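Local coordinates for protein LEC-6 (Caenorhabditis elegans, PDB 3VV1) that is a galectin that binds a galactose- and fucose-containing saccharide and probably other galactosides, at residues 60-65 against 72-77. Sequence-based numbering, arbitrary orientation.
Sequences RFHINL and VLHFNA. With GAL (beta-D-galactopyranose), chain C.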
# COMPACT_ATOMS: atom_id res chain seq x y z
N ARG A 60 11.74 24.89 -9.28
CA ARG A 60 12.19 23.49 -9.28
C ARG A 60 11.23 22.58 -8.59
O ARG A 60 10.52 23.02 -7.74
CB ARG A 60 13.56 23.36 -8.55
CG ARG A 60 14.62 24.27 -9.18
CD ARG A 60 15.98 24.04 -8.50
NE ARG A 60 16.97 24.90 -9.16
CZ ARG A 60 18.24 25.00 -8.76
NH1 ARG A 60 18.70 24.27 -7.71
NH2 ARG A 60 19.06 25.84 -9.37
N PHE A 61 11.34 21.28 -8.88
CA PHE A 61 10.71 20.30 -8.03
C PHE A 61 11.60 19.08 -8.06
O PHE A 61 12.44 18.89 -8.97
CB PHE A 61 9.25 19.94 -8.47
CG PHE A 61 9.14 19.14 -9.77
CD1 PHE A 61 9.21 17.76 -9.78
CD2 PHE A 61 8.87 19.82 -10.98
CE1 PHE A 61 9.03 17.04 -10.97
CE2 PHE A 61 8.74 19.11 -12.19
CZ PHE A 61 8.81 17.71 -12.17
N HIS A 62 11.44 18.23 -7.07
CA HIS A 62 12.24 16.98 -7.11
C HIS A 62 11.49 15.81 -6.54
O HIS A 62 10.53 15.98 -5.78
CB HIS A 62 13.62 17.16 -6.41
CG HIS A 62 13.53 17.47 -4.97
ND1 HIS A 62 13.53 18.75 -4.49
CD2 HIS A 62 13.38 16.65 -3.87
CE1 HIS A 62 13.47 18.72 -3.16
NE2 HIS A 62 13.36 17.44 -2.77
N ILE A 63 11.96 14.61 -6.94
CA ILE A 63 11.54 13.35 -6.32
C ILE A 63 12.79 12.75 -5.72
O ILE A 63 13.79 12.63 -6.42
CB ILE A 63 10.96 12.40 -7.39
CG1 ILE A 63 9.60 12.85 -7.94
CG2 ILE A 63 10.77 11.04 -6.76
CD1 ILE A 63 9.61 13.81 -9.06
N ASN A 64 12.74 12.40 -4.44
CA ASN A 64 13.85 11.62 -3.78
C ASN A 64 13.41 10.21 -3.48
O ASN A 64 12.33 10.01 -2.89
CB ASN A 64 14.26 12.27 -2.46
CG ASN A 64 15.00 13.57 -2.65
OD1 ASN A 64 15.68 13.78 -3.66
ND2 ASN A 64 14.84 14.47 -1.70
N LEU A 65 14.25 9.23 -3.87
CA LEU A 65 14.06 7.83 -3.42
C LEU A 65 15.12 7.65 -2.34
O LEU A 65 16.33 7.68 -2.65
CB LEU A 65 14.28 6.87 -4.59
CG LEU A 65 13.48 7.14 -5.86
CD1 LEU A 65 13.82 6.13 -6.97
CD2 LEU A 65 11.97 7.18 -5.60
N VAL A 72 19.15 7.64 -2.66
CA VAL A 72 19.60 6.79 -3.79
C VAL A 72 19.44 7.52 -5.12
O VAL A 72 20.33 7.46 -5.97
CB VAL A 72 18.83 5.46 -3.82
CG1 VAL A 72 19.01 4.72 -5.17
CG2 VAL A 72 19.30 4.57 -2.66
N LEU A 73 18.31 8.22 -5.31
CA LEU A 73 18.13 9.07 -6.48
C LEU A 73 17.39 10.32 -6.14
O LEU A 73 16.31 10.27 -5.52
CB LEU A 73 17.36 8.30 -7.57
CG LEU A 73 16.92 9.16 -8.77
CD1 LEU A 73 18.08 9.77 -9.57
CD2 LEU A 73 16.08 8.33 -9.71
N HIS A 74 18.00 11.47 -6.50
CA HIS A 74 17.36 12.77 -6.40
C HIS A 74 17.17 13.15 -7.84
O HIS A 74 18.15 13.35 -8.57
CB HIS A 74 18.34 13.71 -5.67
CG HIS A 74 17.99 15.20 -5.75
ND1 HIS A 74 17.05 15.76 -4.95
CD2 HIS A 74 18.55 16.24 -6.49
CE1 HIS A 74 17.00 17.10 -5.14
NE2 HIS A 74 17.91 17.40 -6.11
N PHE A 75 15.92 13.26 -8.28
CA PHE A 75 15.56 13.62 -9.67
C PHE A 75 15.02 15.05 -9.60
O PHE A 75 13.97 15.29 -8.98
CB PHE A 75 14.48 12.62 -10.15
CG PHE A 75 13.87 12.99 -11.48
CD1 PHE A 75 14.42 12.49 -12.67
CD2 PHE A 75 12.73 13.84 -11.56
CE1 PHE A 75 13.87 12.79 -13.91
CE2 PHE A 75 12.20 14.15 -12.83
CZ PHE A 75 12.74 13.62 -13.98
N ASN A 76 15.75 16.01 -10.16
CA ASN A 76 15.40 17.44 -9.91
C ASN A 76 15.14 18.14 -11.25
O ASN A 76 16.04 18.32 -12.06
CB ASN A 76 16.61 18.05 -9.22
CG ASN A 76 16.37 19.47 -8.62
OD1 ASN A 76 17.34 20.16 -8.35
ND2 ASN A 76 15.11 19.86 -8.35
N ALA A 77 13.89 18.49 -11.48
CA ALA A 77 13.53 19.30 -12.63
C ALA A 77 13.81 20.76 -12.28
O ALA A 77 13.31 21.25 -11.28
CB ALA A 77 12.02 19.10 -12.91
C1 GAL C . 22.39 21.45 -5.60
C2 GAL C . 20.96 21.79 -5.07
C3 GAL C . 20.40 20.63 -4.35
C4 GAL C . 20.48 19.38 -5.24
C5 GAL C . 21.93 19.20 -5.72
C6 GAL C . 22.08 17.95 -6.61
O2 GAL C . 21.06 22.89 -4.20
O3 GAL C . 18.99 20.87 -4.06
O4 GAL C . 19.58 19.53 -6.37
O5 GAL C . 22.33 20.30 -6.45
O6 GAL C . 23.45 17.83 -7.02
O HOH W 1 17.61 21.91 -6.26
O HOH W 2 13.51 21.02 -6.01
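An antiparallel hairpin in the sugar-binding sheet of the galectin beta-sandwich carries His74 and Asn76 of the ligand pocket, paired with Asn64 and His62. His74 ND1 donates to an in-plane lone pair of Asn64 OD1 (2.7 Å), which lies in the imidazole plane; Glu146 takes the Asn64 amide nitrogen. This bond sets the ring's rotation and turns His74 NE2 to galactose O4 (2.7 Å); a neutral ring with its proton on ND1 would accept there. His62, its CG between backbone N and carbonyl carbon (chi1 63°), lays one ring face over His74 CE1, which lies 3.5 Å from His62 CG, the planes inclined at 43°. Asn76 ND2 reaches Phe61 O (2.9 Å) from above the carbonyl plane; Ala77 N approaches the same oxygen nearly end-on. This grip orients Asn76 OD1 to Arg78 and to a water that also joins Arg60 NH1 with galactose O3 and O4; Asp80 pairs with Arg60 NH2. A classic beta bulge, Val72 and Leu73 facing Leu65, interrupts the register at the turn end. Inside the sandwich, Ala77 CB sits over the Phe61 ring (3.7 Å to the centroid), and Ile63 CD1 touches Phe75 CD2; from the opposing sheet, Leu50 meets Ile63 and Phe114 meets Phe75 edge-to-face.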